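Local atomic coordinates of DUF574 domain-containing protein (Thermobifida fusca, PDB entry 2QE6), a protein that binds S-adenosylmethionine and is probably a methyltransferase of the Rossmann-like class, with a substrate that is not known. Residues Asn61-Leu72 and Gly189-Leu197; Leu167-Asp176 and Gly219-Gln230. The protein carries 1 engineered substitution. All blocks are in the same frame, centred on the assembly; numbering follows the deposited sequence. Where two conformers were deposited one is given.

Along the chain the segments come in the order Asn61-Leu72, Leu167-Asp176, Gly189-Leu197, Gly219-Gln230, so the two contacts cross and neither nests in the other. Interaction 1 closes the longer loop, bringing helix 54-75 against strand 191-197 of the central sheet. Interaction 2 closes a shorter one. It joins the turn that leads into helix 175-185 to the loop before helix 224-229 and to that helix itself. Strand 191-197 links them, since Leu197 and Met194 also touch Arg222 and Gln230. Their centres lie about 17 Å apart. Both reach S-adenosylmethionine, interaction 1 at its carboxylate and interaction 2 through Tyr169.

Interaction 1 (Asn61-Leu72 and Gly189-Leu197); sequences NRKVLVRGVRFL and GSYLFMTSL. With SAM (S-adenosylmethionine), chain F.
The Tyr191 ring carries Leu72 on one face: CD2 of Leu72 sits 3.9 Å from the ring centroid of Tyr191, a CH-pi contact. The Phe193 ring is met at its edge by backbone oxygens, with Val64 O 3.3 Å from Phe193 CZ and Leu65 O in the ring plane. With CG anti to the backbone N (chi1 177°), Phe193 reaches across to Gly68, where a side chain would clash with its ring. Leu72 CD1 packs obliquely on the same ring. Thr195 OG1 donates to Asn61 OD1 at 2.6 Å, tilted 17° from the carbonyl plane. OG1 also has Gly165 N as a partner. The other end of the same amide, Asn61 ND2, makes a weak bond of 2.8 Å to OXT of S-adenosylmethionine and also bonds to Tyr27. Arg62 NH1 donates to the other carboxylate oxygen, O of the ligand, at 2.7 Å. Thr195 is thus a second-shell residue that holds the Asn61 amide in place. This is helix-on-sheet packing of the Rossmann-like methyltransferase fold, with helix and strand nearly antiparallel. Strand 191-197 lies between strands 160-163 and 265-271. Val69 and Leu72 also touch strand 160-163, and helix 94-101 packs beside Leu65 and Val69.

Interaction 2 (Leu167-Asp176 and Gly219-Gln230); sequences LHYLSPDVVD and GWARTPEEIERQ. With SAM (S-adenosylmethionine), chain F.
Trp220 and Arg222 reach from the loop before helix 224-229 onto the turn that follows strand 160-163 in this Rossmann-like fold. Pro172 CD lies over the Trp220 six-membered ring, 3.4 Å from its centroid, and Ser171 CA lies over the five-membered ring on the same face. Replacing Trp220 with an alanine would probably leave Ser171 and Pro172 without their flat packing surface and open a gap there. Arg222 extends its chain and grips Leu170 O end-on, from NH1 at 3.0 Å and NH2 at 2.8 Å. Val175 packs over one face of this guanidinium. Backbone bonding places the two side chains: Trp220 N donates to His168 O at 2.9 Å, and Arg222 is backbone-bonded to Leu197 and Asp199. Trp220 NE1 is held by Glu218. The same turn carries Tyr169, whose CE2 is 3.6 Å from C5' of S-adenosylmethionine. Farther out, Thr223 caps helix 224-229 by accepting from Glu226 N. Farther along the same segment, Arg229 NH2 forms a salt bridge with Asp176 OD2 at 2.9 Å, meeting it from above the carboxylate plane. Gln230 NE2 donates to Asp176 OD1 at 2.7 Å, with amide and carboxylate only 15° from coplanar.

Interaction 1 (Asn61-Leu72 and Gly189-Leu197)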
loop_
_atom_site.group_PDB
_atom_site.type_symbol
_atom_site.label_atom_id
_atom_site.label_comp_id
_atom_site.label_asym_id
_atom_site.label_seq_id
_atom_site.Cartn_x
_atom_site.Cartn_y
_atom_site.Cartn_z
ATOM N N ASN A 61 -1.052 -9.175 -2.817
ATOM C CA ASN A 61 -0.551 -7.843 -2.470
ATOM C C ASN A 61 -0.086 -7.797 -1.017
ATOM O O ASN A 61 0.990 -7.271 -0.711
ATOM C CB ASN A 61 -1.630 -6.795 -2.758
ATOM C CG ASN A 61 -1.119 -5.410 -2.650
ATOM O OD1 ASN A 61 -0.194 -5.009 -3.353
ATOM N ND2 ASN A 61 -1.732 -4.648 -1.779
ATOM N N ARG A 62 -0.855 -8.408 -0.124
ATOM C CA ARG A 62 -0.393 -8.533 1.264
ATOM C C ARG A 62 0.864 -9.368 1.397
ATOM O O ARG A 62 1.737 -9.005 2.150
ATOM C CB ARG A 62 -1.481 -9.102 2.169
ATOM C CG ARG A 62 -2.683 -8.178 2.251
ATOM C CD ARG A 62 -2.282 -6.762 2.638
ATOM N NE ARG A 62 -1.614 -6.759 3.947
ATOM C CZ ARG A 62 -1.422 -5.683 4.706
ATOM N NH1 ARG A 62 -1.826 -4.488 4.303
ATOM N NH2 ARG A 62 -0.820 -5.819 5.892
ATOM N N LYS A 63 0.945 -10.484 0.689
ATOM C CA LYS A 63 2.147 -11.304 0.700
ATOM C C LYS A 63 3.379 -10.542 0.145
ATOM O O LYS A 63 4.456 -10.688 0.671
ATOM C CB LYS A 63 1.936 -12.605 -0.092
ATOM C CG LYS A 63 1.003 -13.675 0.539
ATOM C CD LYS A 63 0.801 -14.780 -0.503
ATOM C CE LYS A 63 0.184 -16.041 -0.002
ATOM N NZ LYS A 63 -0.090 -16.910 -1.216
ATOM N N VAL A 64 3.247 -9.744 -0.921
ATOM C CA VAL A 64 4.412 -8.985 -1.392
ATOM C C VAL A 64 4.767 -7.852 -0.442
ATOM O O VAL A 64 5.931 -7.474 -0.345
ATOM C CB VAL A 64 4.243 -8.421 -2.853
ATOM C CG1 VAL A 64 3.344 -7.244 -2.891
ATOM C CG2 VAL A 64 5.592 -8.088 -3.448
ATOM N N LEU A 65 3.775 -7.301 0.251
ATOM C CA LEU A 65 4.029 -6.298 1.275
ATOM C C LEU A 65 4.974 -6.893 2.311
ATOM O O LEU A 65 5.972 -6.282 2.678
ATOM C CB LEU A 65 2.735 -5.832 1.954
ATOM C CG LEU A 65 2.800 -4.801 3.101
ATOM C CD1 LEU A 65 1.435 -4.128 3.148
ATOM C CD2 LEU A 65 3.175 -5.430 4.461
ATOM N N VAL A 66 4.652 -8.091 2.767
ATOM C CA VAL A 66 5.477 -8.760 3.787
ATOM C C VAL A 66 6.904 -9.045 3.279
ATOM O O VAL A 66 7.903 -8.738 3.957
ATOM C CB VAL A 66 4.800 -10.073 4.274
ATOM C CG1 VAL A 66 5.772 -10.896 5.116
ATOM C CG2 VAL A 66 3.510 -9.781 5.088
ATOM N N ARG A 67 7.007 -9.657 2.102
ATOM C CA ARG A 67 8.305 -9.927 1.492
ATOM C C ARG A 67 9.128 -8.651 1.271
ATOM O O ARG A 67 10.342 -8.657 1.460
ATOM C CB ARG A 67 8.166 -10.711 0.169
ATOM C CG ARG A 67 7.501 -12.074 0.302
ATOM C CD ARG A 67 7.770 -13.002 -0.881
ATOM N NE ARG A 67 7.412 -12.386 -2.153
ATOM C CZ ARG A 67 6.164 -12.275 -2.608
ATOM N NH1 ARG A 67 5.132 -12.735 -1.898
ATOM N NH2 ARG A 67 5.931 -11.684 -3.777
ATOM N N GLY A 68 8.476 -7.573 0.844
ATOM C CA GLY A 68 9.171 -6.321 0.585
ATOM C C GLY A 68 9.622 -5.631 1.863
ATOM O O GLY A 68 10.723 -5.143 1.961
ATOM N N VAL A 69 8.767 -5.605 2.872
ATOM C CA VAL A 69 9.141 -4.989 4.131
ATOM C C VAL A 69 10.268 -5.792 4.774
ATOM O O VAL A 69 11.175 -5.220 5.340
ATOM C CB VAL A 69 7.932 -4.805 5.049
ATOM C CG1 VAL A 69 8.361 -4.363 6.396
ATOM C CG2 VAL A 69 6.957 -3.811 4.424
ATOM N N ARG A 70 10.207 -7.120 4.684
ATOM C CA ARG A 70 11.272 -7.978 5.200
ATOM C C ARG A 70 12.597 -7.699 4.484
ATOM O O ARG A 70 13.646 -7.652 5.116
ATOM C CB ARG A 70 10.898 -9.459 5.068
ATOM C CG ARG A 70 11.919 -10.407 5.685
ATOM C CD ARG A 70 11.530 -11.870 5.530
ATOM N NE ARG A 70 11.441 -12.261 4.122
ATOM C CZ ARG A 70 10.404 -12.866 3.549
ATOM N NH1 ARG A 70 9.322 -13.183 4.252
ATOM N NH2 ARG A 70 10.461 -13.165 2.257
ATOM N N PHE A 71 12.552 -7.498 3.161
ATOM C CA PHE A 71 13.756 -7.123 2.406
ATOM C C PHE A 71 14.315 -5.784 2.915
ATOM O O PHE A 71 15.509 -5.647 3.205
ATOM C CB PHE A 71 13.460 -7.042 0.894
ATOM C CG PHE A 71 14.466 -6.240 0.116
ATOM C CD1 PHE A 71 15.684 -6.778 -0.232
ATOM C CD2 PHE A 71 14.166 -4.954 -0.314
ATOM C CE1 PHE A 71 16.629 -6.024 -0.958
ATOM C CE2 PHE A 71 15.110 -4.196 -1.012
ATOM C CZ PHE A 71 16.328 -4.734 -1.338
ATOM N N LEU A 72 13.435 -4.812 3.059
ATOM C CA LEU A 72 13.832 -3.456 3.432
ATOM C C LEU A 72 14.404 -3.372 4.827
ATOM O O LEU A 72 15.445 -2.741 5.035
ATOM C CB LEU A 72 12.636 -2.518 3.315
ATOM C CG LEU A 72 12.197 -2.162 1.907
ATOM C CD1 LEU A 72 10.830 -1.502 1.934
ATOM C CD2 LEU A 72 13.255 -1.316 1.152
ATOM N N GLY A 189 19.998 6.439 -0.483
ATOM C CA GLY A 189 20.037 5.169 0.246
ATOM C C GLY A 189 18.667 4.772 0.727
ATOM O O GLY A 189 18.504 3.720 1.318
ATOM N N SER A 190 17.681 5.615 0.420
ATOM C CA SER A 190 16.306 5.380 0.768
ATOM C C SER A 190 15.648 4.525 -0.306
ATOM O O SER A 190 16.218 4.322 -1.382
ATOM C CB SER A 190 15.604 6.716 0.880
ATOM O OG SER A 190 16.014 7.396 2.054
ATOM N N TYR A 191 14.444 4.050 -0.012
ATOM C CA TYR A 191 13.679 3.260 -0.966
ATOM C C TYR A 191 12.261 3.775 -1.119
ATOM O O TYR A 191 11.717 4.383 -0.198
ATOM C CB TYR A 191 13.643 1.797 -0.524
ATOM C CG TYR A 191 15.000 1.119 -0.502
ATOM C CD1 TYR A 191 15.848 1.273 0.559
ATOM C CD2 TYR A 191 15.423 0.323 -1.570
ATOM C CE1 TYR A 191 17.098 0.626 0.595
ATOM C CE2 TYR A 191 16.649 -0.324 -1.557
ATOM C CZ TYR A 191 17.481 -0.170 -0.460
ATOM O OH TYR A 191 18.697 -0.775 -0.450
ATOM N N LEU A 192 11.697 3.542 -2.310
ATOM C CA LEU A 192 10.275 3.674 -2.601
ATOM C C LEU A 192 9.730 2.293 -2.979
ATOM O O LEU A 192 10.260 1.651 -3.890
ATOM C CB LEU A 192 10.058 4.637 -3.767
ATOM C CG LEU A 192 8.619 4.961 -4.191
ATOM C CD1 LEU A 192 7.850 5.614 -3.078
ATOM C CD2 LEU A 192 8.667 5.844 -5.468
ATOM N N PHE A 193 8.725 1.829 -2.239
ATOM C CA PHE A 193 8.069 0.508 -2.444
ATOM C C PHE A 193 6.606 0.813 -2.831
ATOM O O PHE A 193 5.872 1.420 -2.052
ATOM C CB PHE A 193 8.191 -0.284 -1.127
ATOM C CG PHE A 193 7.520 -1.642 -1.093
ATOM C CD1 PHE A 193 7.131 -2.320 -2.240
ATOM C CD2 PHE A 193 7.369 -2.293 0.142
ATOM C CE1 PHE A 193 6.578 -3.599 -2.173
ATOM C CE2 PHE A 193 6.791 -3.563 0.215
ATOM C CZ PHE A 193 6.412 -4.227 -0.959
HETATM N N MSE A 194 6.197 0.468 -4.059
HETATM C CA MSE A 194 4.825 0.655 -4.467
HETATM C C MSE A 194 4.245 -0.595 -5.114
HETATM O O MSE A 194 4.982 -1.396 -5.699
HETATM C CB MSE A 194 4.731 1.790 -5.504
HETATM C CG MSE A 194 5.459 3.044 -5.075
HETATM SE SE MSE A 194 4.938 4.570 -6.158
HETATM C CE MSE A 194 6.020 4.264 -7.764
ATOM N N THR A 195 2.925 -0.750 -5.047
ATOM C CA THR A 195 2.261 -1.762 -5.858
ATOM C C THR A 195 1.083 -1.054 -6.524
ATOM O O THR A 195 0.643 -0.013 -6.063
ATOM C CB THR A 195 1.837 -2.998 -5.090
ATOM O OG1 THR A 195 0.659 -2.707 -4.316
ATOM C CG2 THR A 195 2.981 -3.515 -4.226
ATOM N N SER A 196 0.561 -1.635 -7.579
ATOM C CA SER A 196 -0.426 -0.943 -8.387
ATOM C C SER A 196 -1.194 -1.952 -9.215
ATOM O O SER A 196 -0.616 -2.886 -9.740
ATOM C CB SER A 196 0.249 0.010 -9.346
ATOM O OG SER A 196 -0.726 0.674 -10.204
ATOM N N LEU A 197 -2.489 -1.707 -9.362
ATOM C CA LEU A 197 -3.258 -2.256 -10.436
ATOM C C LEU A 197 -2.563 -1.967 -11.767
ATOM O O LEU A 197 -2.165 -0.820 -12.044
ATOM C CB LEU A 197 -4.665 -1.640 -10.376
ATOM C CG LEU A 197 -5.767 -2.061 -11.349
ATOM C CD1 LEU A 197 -6.034 -3.594 -11.349
ATOM C CD2 LEU A 197 -6.996 -1.269 -10.958
HETATM N N SAM F . -1.515 -0.341 1.629
HETATM C CA SAM F . -2.443 -1.473 2.023
HETATM C C SAM F . -2.065 -2.719 1.254
HETATM O O SAM F . -2.303 -3.829 1.717
HETATM O OXT SAM F . -1.538 -2.625 0.137
HETATM C CB SAM F . -3.945 -1.242 1.773
HETATM C CG SAM F . -4.367 -1.078 0.304
HETATM S SD SAM F . -6.105 -0.601 0.025
HETATM C CE SAM F . -6.579 -0.556 1.771
HETATM C "C5'" SAM F . -5.788 1.161 -0.202
HETATM C "C4'" SAM F . -5.673 2.107 1.000
HETATM O "O4'" SAM F . -5.197 3.382 0.556
HETATM C "C3'" SAM F . -7.008 2.388 1.709
HETATM O "O3'" SAM F . -6.907 2.162 3.104
HETATM C "C2'" SAM F . -7.365 3.833 1.398
HETATM O "O2'" SAM F . -8.200 4.471 2.371
HETATM C "C1'" SAM F . -5.963 4.404 1.211
HETATM N N9 SAM F . -6.012 5.616 0.393
HETATM C C8 SAM F . -6.416 5.770 -0.932
HETATM N N7 SAM F . -6.281 7.078 -1.274
HETATM C C5 SAM F . -5.780 7.743 -0.185
HETATM C C6 SAM F . -5.430 9.089 0.005
HETATM N N6 SAM F . -5.611 9.980 -1.008
HETATM N N1 SAM F . -4.932 9.449 1.246
HETATM C C2 SAM F . -4.766 8.517 2.290
HETATM N N3 SAM F . -5.124 7.185 2.102
HETATM C C4 SAM F . -5.609 6.827 0.869
#

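Interaction 2 (Leu167-Asp176 and Gly219-Gln230)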
loop_
_atom_site.group_PDB
_atom_site.type_symbol
_atom_site.label_atom_id
_atom_site.label_comp_id
_atom_site.label_asym_id
_atom_site.label_seq_id
_atom_site.Cartn_x
_atom_site.Cartn_y
_atom_site.Cartn_z
ATOM N N LEU A 167 -0.966 3.246 -5.452
ATOM C CA LEU A 167 -0.656 4.049 -6.659
ATOM C C LEU A 167 -1.870 4.224 -7.563
ATOM O O LEU A 167 -2.031 5.264 -8.194
ATOM C CB LEU A 167 0.515 3.449 -7.480
ATOM C CG LEU A 167 1.045 4.176 -8.752
ATOM C CD1 LEU A 167 1.471 5.599 -8.431
ATOM C CD2 LEU A 167 2.232 3.435 -9.476
ATOM N N HIS A 168 -2.704 3.192 -7.653
ATOM C CA HIS A 168 -3.864 3.240 -8.572
ATOM C C HIS A 168 -5.009 4.132 -8.044
ATOM O O HIS A 168 -6.018 4.285 -8.695
ATOM C CB HIS A 168 -4.366 1.817 -8.908
ATOM C CG HIS A 168 -4.594 0.929 -7.713
ATOM N ND1 HIS A 168 -3.608 0.142 -7.170
ATOM C CD2 HIS A 168 -5.694 0.736 -6.945
ATOM C CE1 HIS A 168 -4.095 -0.525 -6.141
ATOM N NE2 HIS A 168 -5.356 -0.170 -5.972
ATOM N N TYR A 169 -4.851 4.724 -6.853
ATOM C CA TYR A 169 -5.812 5.728 -6.361
ATOM C C TYR A 169 -5.339 7.158 -6.620
ATOM O O TYR A 169 -6.012 8.109 -6.191
ATOM C CB TYR A 169 -6.111 5.513 -4.850
ATOM C CG TYR A 169 -6.681 4.141 -4.584
ATOM C CD1 TYR A 169 -7.861 3.720 -5.203
ATOM C CD2 TYR A 169 -6.003 3.244 -3.790
ATOM C CE1 TYR A 169 -8.349 2.429 -5.028
ATOM C CE2 TYR A 169 -6.477 1.975 -3.592
ATOM C CZ TYR A 169 -7.658 1.574 -4.189
ATOM O OH TYR A 169 -8.085 0.297 -3.968
ATOM N N LEU A 170 -4.182 7.314 -7.290
ATOM C CA LEU A 170 -3.646 8.637 -7.645
ATOM C C LEU A 170 -3.954 8.887 -9.106
ATOM O O LEU A 170 -3.506 8.159 -9.967
ATOM C CB LEU A 170 -2.123 8.741 -7.401
ATOM C CG LEU A 170 -1.628 8.541 -5.945
ATOM C CD1 LEU A 170 -0.095 8.631 -5.817
ATOM C CD2 LEU A 170 -2.288 9.535 -5.019
ATOM N N SER A 171 -4.676 9.952 -9.376
ATOM C CA SER A 171 -5.121 10.224 -10.743
ATOM C C SER A 171 -3.979 10.711 -11.577
ATOM O O SER A 171 -2.975 11.189 -11.033
ATOM C CB SER A 171 -6.247 11.274 -10.759
ATOM O OG SER A 171 -5.844 12.482 -10.169
ATOM N N PRO A 172 -4.129 10.622 -12.911
ATOM C CA PRO A 172 -3.169 11.189 -13.809
ATOM C C PRO A 172 -2.825 12.662 -13.542
ATOM O O PRO A 172 -1.706 13.083 -13.830
ATOM C CB PRO A 172 -3.869 11.066 -15.174
ATOM C CG PRO A 172 -4.632 9.881 -15.066
ATOM C CD PRO A 172 -5.185 9.911 -13.662
ATOM N N ASP A 173 -3.772 13.448 -13.044
ATOM C CA ASP A 173 -3.486 14.877 -12.868
ATOM C C ASP A 173 -2.693 15.211 -11.611
ATOM O O ASP A 173 -2.081 16.260 -11.553
ATOM C CB ASP A 173 -4.719 15.774 -13.041
ATOM C CG ASP A 173 -5.907 15.346 -12.245
ATOM O OD1 ASP A 173 -5.762 14.703 -11.191
ATOM O OD2 ASP A 173 -7.024 15.678 -12.699
ATOM N N VAL A 174 -2.642 14.304 -10.642
ATOM C CA VAL A 174 -1.885 14.559 -9.426
ATOM C C VAL A 174 -0.664 13.640 -9.238
ATOM O O VAL A 174 0.216 13.995 -8.475
ATOM C CB VAL A 174 -2.756 14.459 -8.177
ATOM C CG1 VAL A 174 -3.995 15.325 -8.314
ATOM C CG2 VAL A 174 -3.064 12.998 -7.848
ATOM N N VAL A 175 -0.602 12.491 -9.928
ATOM C CA VAL A 175 0.388 11.457 -9.595
ATOM C C VAL A 175 1.853 11.939 -9.658
ATOM O O VAL A 175 2.642 11.662 -8.743
ATOM C CB VAL A 175 0.194 10.173 -10.439
ATOM C CG1 VAL A 175 0.526 10.435 -11.957
ATOM C CG2 VAL A 175 1.027 9.029 -9.861
ATOM N N ASP A 176 2.216 12.692 -10.704
ATOM C CA ASP A 176 3.628 13.075 -10.903
ATOM C C ASP A 176 4.128 13.924 -9.741
ATOM O O ASP A 176 5.156 13.612 -9.155
ATOM C CB ASP A 176 3.867 13.804 -12.225
ATOM C CG ASP A 176 3.748 12.883 -13.439
ATOM O OD1 ASP A 176 3.780 11.638 -13.305
ATOM O OD2 ASP A 176 3.614 13.404 -14.554
ATOM N N GLY A 219 -9.466 5.213 -9.512
ATOM C CA GLY A 219 -9.041 3.831 -9.892
ATOM C C GLY A 219 -8.401 3.809 -11.256
ATOM O O GLY A 219 -9.052 4.084 -12.246
ATOM N N TRP A 220 -7.081 3.635 -11.284
ATOM C CA TRP A 220 -6.313 3.925 -12.507
ATOM C C TRP A 220 -5.357 2.752 -12.721
ATOM O O TRP A 220 -4.436 2.566 -11.954
ATOM C CB TRP A 220 -5.558 5.266 -12.353
ATOM C CG TRP A 220 -6.441 6.350 -11.968
ATOM C CD1 TRP A 220 -6.742 6.783 -10.712
ATOM C CD2 TRP A 220 -7.199 7.147 -12.856
ATOM N NE1 TRP A 220 -7.638 7.811 -10.770
ATOM C CE2 TRP A 220 -7.948 8.047 -12.077
ATOM C CE3 TRP A 220 -7.334 7.166 -14.234
ATOM C CZ2 TRP A 220 -8.806 8.974 -12.634
ATOM C CZ3 TRP A 220 -8.199 8.105 -14.794
ATOM C CH2 TRP A 220 -8.924 8.987 -13.970
ATOM N N ALA A 221 -5.625 1.920 -13.715
ATOM C CA ALA A 221 -4.709 0.822 -14.033
ATOM C C ALA A 221 -3.564 1.374 -14.894
ATOM O O ALA A 221 -3.800 1.923 -15.979
ATOM C CB ALA A 221 -5.472 -0.314 -14.771
ATOM N N ARG A 222 -2.329 1.227 -14.438
ATOM C CA ARG A 222 -1.175 1.790 -15.172
ATOM C C ARG A 222 -0.401 0.676 -15.855
ATOM O O ARG A 222 -0.279 -0.407 -15.313
ATOM C CB ARG A 222 -0.266 2.624 -14.250
ATOM C CG ARG A 222 -0.870 3.944 -13.905
ATOM C CD ARG A 222 0.028 4.923 -13.125
ATOM N NE ARG A 222 -0.636 6.241 -13.110
ATOM C CZ ARG A 222 -1.502 6.696 -12.201
ATOM N NH1 ARG A 222 -1.771 6.025 -11.074
ATOM N NH2 ARG A 222 -2.048 7.887 -12.390
ATOM N N THR A 223 0.072 0.920 -17.060
ATOM C CA THR A 223 0.966 -0.037 -17.710
ATOM C C THR A 223 2.238 -0.278 -16.889
ATOM O O THR A 223 2.588 0.534 -16.056
ATOM C CB THR A 223 1.397 0.424 -19.080
ATOM O OG1 THR A 223 2.240 1.569 -18.935
ATOM C CG2 THR A 223 0.190 0.767 -19.963
ATOM N N PRO A 224 2.943 -1.395 -17.124
ATOM C CA PRO A 224 4.235 -1.578 -16.430
ATOM C C PRO A 224 5.204 -0.407 -16.586
ATOM O O PRO A 224 5.865 -0.050 -15.635
ATOM C CB PRO A 224 4.784 -2.853 -17.062
ATOM C CG PRO A 224 3.551 -3.599 -17.482
ATOM C CD PRO A 224 2.609 -2.572 -17.949
ATOM N N GLU A 225 5.253 0.197 -17.762
ATOM C CA GLU A 225 6.152 1.305 -18.015
ATOM C C GLU A 225 5.714 2.555 -17.245
ATOM O O GLU A 225 6.548 3.303 -16.741
ATOM C CB GLU A 225 6.180 1.601 -19.505
ATOM C CG GLU A 225 6.737 0.436 -20.392
ATOM C CD GLU A 225 5.869 -0.879 -20.499
ATOM O OE1 GLU A 225 4.608 -0.883 -20.386
ATOM O OE2 GLU A 225 6.493 -1.952 -20.715
ATOM N N GLU A 226 4.402 2.794 -17.167
ATOM C CA GLU A 226 3.854 3.917 -16.388
ATOM C C GLU A 226 4.087 3.752 -14.878
ATOM O O GLU A 226 4.380 4.726 -14.180
ATOM C CB GLU A 226 2.378 4.126 -16.708
ATOM C CG GLU A 226 2.187 4.819 -18.043
ATOM C CD GLU A 226 2.694 6.275 -17.993
ATOM O OE1 GLU A 226 2.078 7.057 -17.214
ATOM O OE2 GLU A 226 3.709 6.620 -18.699
ATOM N N ILE A 227 4.031 2.522 -14.396
ATOM C CA ILE A 227 4.382 2.247 -13.006
ATOM C C ILE A 227 5.872 2.545 -12.782
ATOM O O ILE A 227 6.230 3.289 -11.852
ATOM C CB ILE A 227 4.035 0.785 -12.604
ATOM C CG1 ILE A 227 2.520 0.576 -12.675
ATOM C CG2 ILE A 227 4.593 0.474 -11.247
ATOM C CD1 ILE A 227 2.035 -0.860 -12.600
ATOM N N GLU A 228 6.729 1.983 -13.638
ATOM C CA GLU A 228 8.179 2.159 -13.511
ATOM C C GLU A 228 8.543 3.625 -13.511
ATOM O O GLU A 228 9.400 4.050 -12.761
ATOM C CB GLU A 228 8.943 1.497 -14.647
ATOM C CG GLU A 228 8.905 -0.034 -14.681
ATOM C CD GLU A 228 9.633 -0.616 -15.919
ATOM O OE1 GLU A 228 10.613 0.047 -16.356
ATOM O OE2 GLU A 228 9.229 -1.706 -16.421
ATOM N N ARG A 229 7.863 4.388 -14.347
ATOM C CA ARG A 229 8.112 5.808 -14.464
ATOM C C ARG A 229 7.952 6.551 -13.152
ATOM O O ARG A 229 8.614 7.568 -12.933
ATOM C CB ARG A 229 7.162 6.391 -15.488
ATOM C CG ARG A 229 7.405 7.811 -15.871
ATOM C CD ARG A 229 6.427 8.229 -16.976
ATOM N NE ARG A 229 6.242 9.660 -16.849
ATOM C CZ ARG A 229 5.229 10.254 -16.221
ATOM N NH1 ARG A 229 4.233 9.555 -15.698
ATOM N NH2 ARG A 229 5.197 11.578 -16.157
ATOM N N GLN A 230 7.062 6.083 -12.298
ATOM C CA GLN A 230 6.788 6.768 -11.022
ATOM C C GLN A 230 7.869 6.505 -9.983
ATOM O O GLN A 230 7.875 7.097 -8.907
ATOM C CB GLN A 230 5.403 6.400 -10.494
ATOM C CG GLN A 230 4.269 6.982 -11.362
ATOM C CD GLN A 230 4.325 8.449 -11.471
ATOM O OE1 GLN A 230 4.734 9.136 -10.526
ATOM N NE2 GLN A 230 3.937 8.984 -12.657
HETATM N N SAM F . -1.515 -0.341 1.629
HETATM C CA SAM F . -2.443 -1.473 2.023
HETATM C C SAM F . -2.065 -2.719 1.254
HETATM O O SAM F . -2.303 -3.829 1.717
HETATM O OXT SAM F . -1.538 -2.625 0.137
HETATM C CB SAM F . -3.945 -1.242 1.773
HETATM C CG SAM F . -4.367 -1.078 0.304
HETATM S SD SAM F . -6.105 -0.601 0.025
HETATM C CE SAM F . -6.579 -0.556 1.771
HETATM C "C5'" SAM F . -5.788 1.161 -0.202
HETATM C "C4'" SAM F . -5.673 2.107 1.000
HETATM O "O4'" SAM F . -5.197 3.382 0.556
HETATM C "C3'" SAM F . -7.008 2.388 1.709
HETATM O "O3'" SAM F . -6.907 2.162 3.104
HETATM C "C2'" SAM F . -7.365 3.833 1.398
HETATM O "O2'" SAM F . -8.200 4.471 2.371
HETATM C "C1'" SAM F . -5.963 4.404 1.211
HETATM N N9 SAM F . -6.012 5.616 0.393
HETATM C C8 SAM F . -6.416 5.770 -0.932
HETATM N N7 SAM F . -6.281 7.078 -1.274
HETATM C C5 SAM F . -5.780 7.743 -0.185
HETATM C C6 SAM F . -5.430 9.089 0.005
HETATM N N6 SAM F . -5.611 9.980 -1.008
HETATM N N1 SAM F . -4.932 9.449 1.246
HETATM C C2 SAM F . -4.766 8.517 2.290
HETATM N N3 SAM F . -5.124 7.185 2.102
HETATM C C4 SAM F . -5.609 6.827 0.869
HETATM O O HOH W 1 6.367 11.142 -9.935
#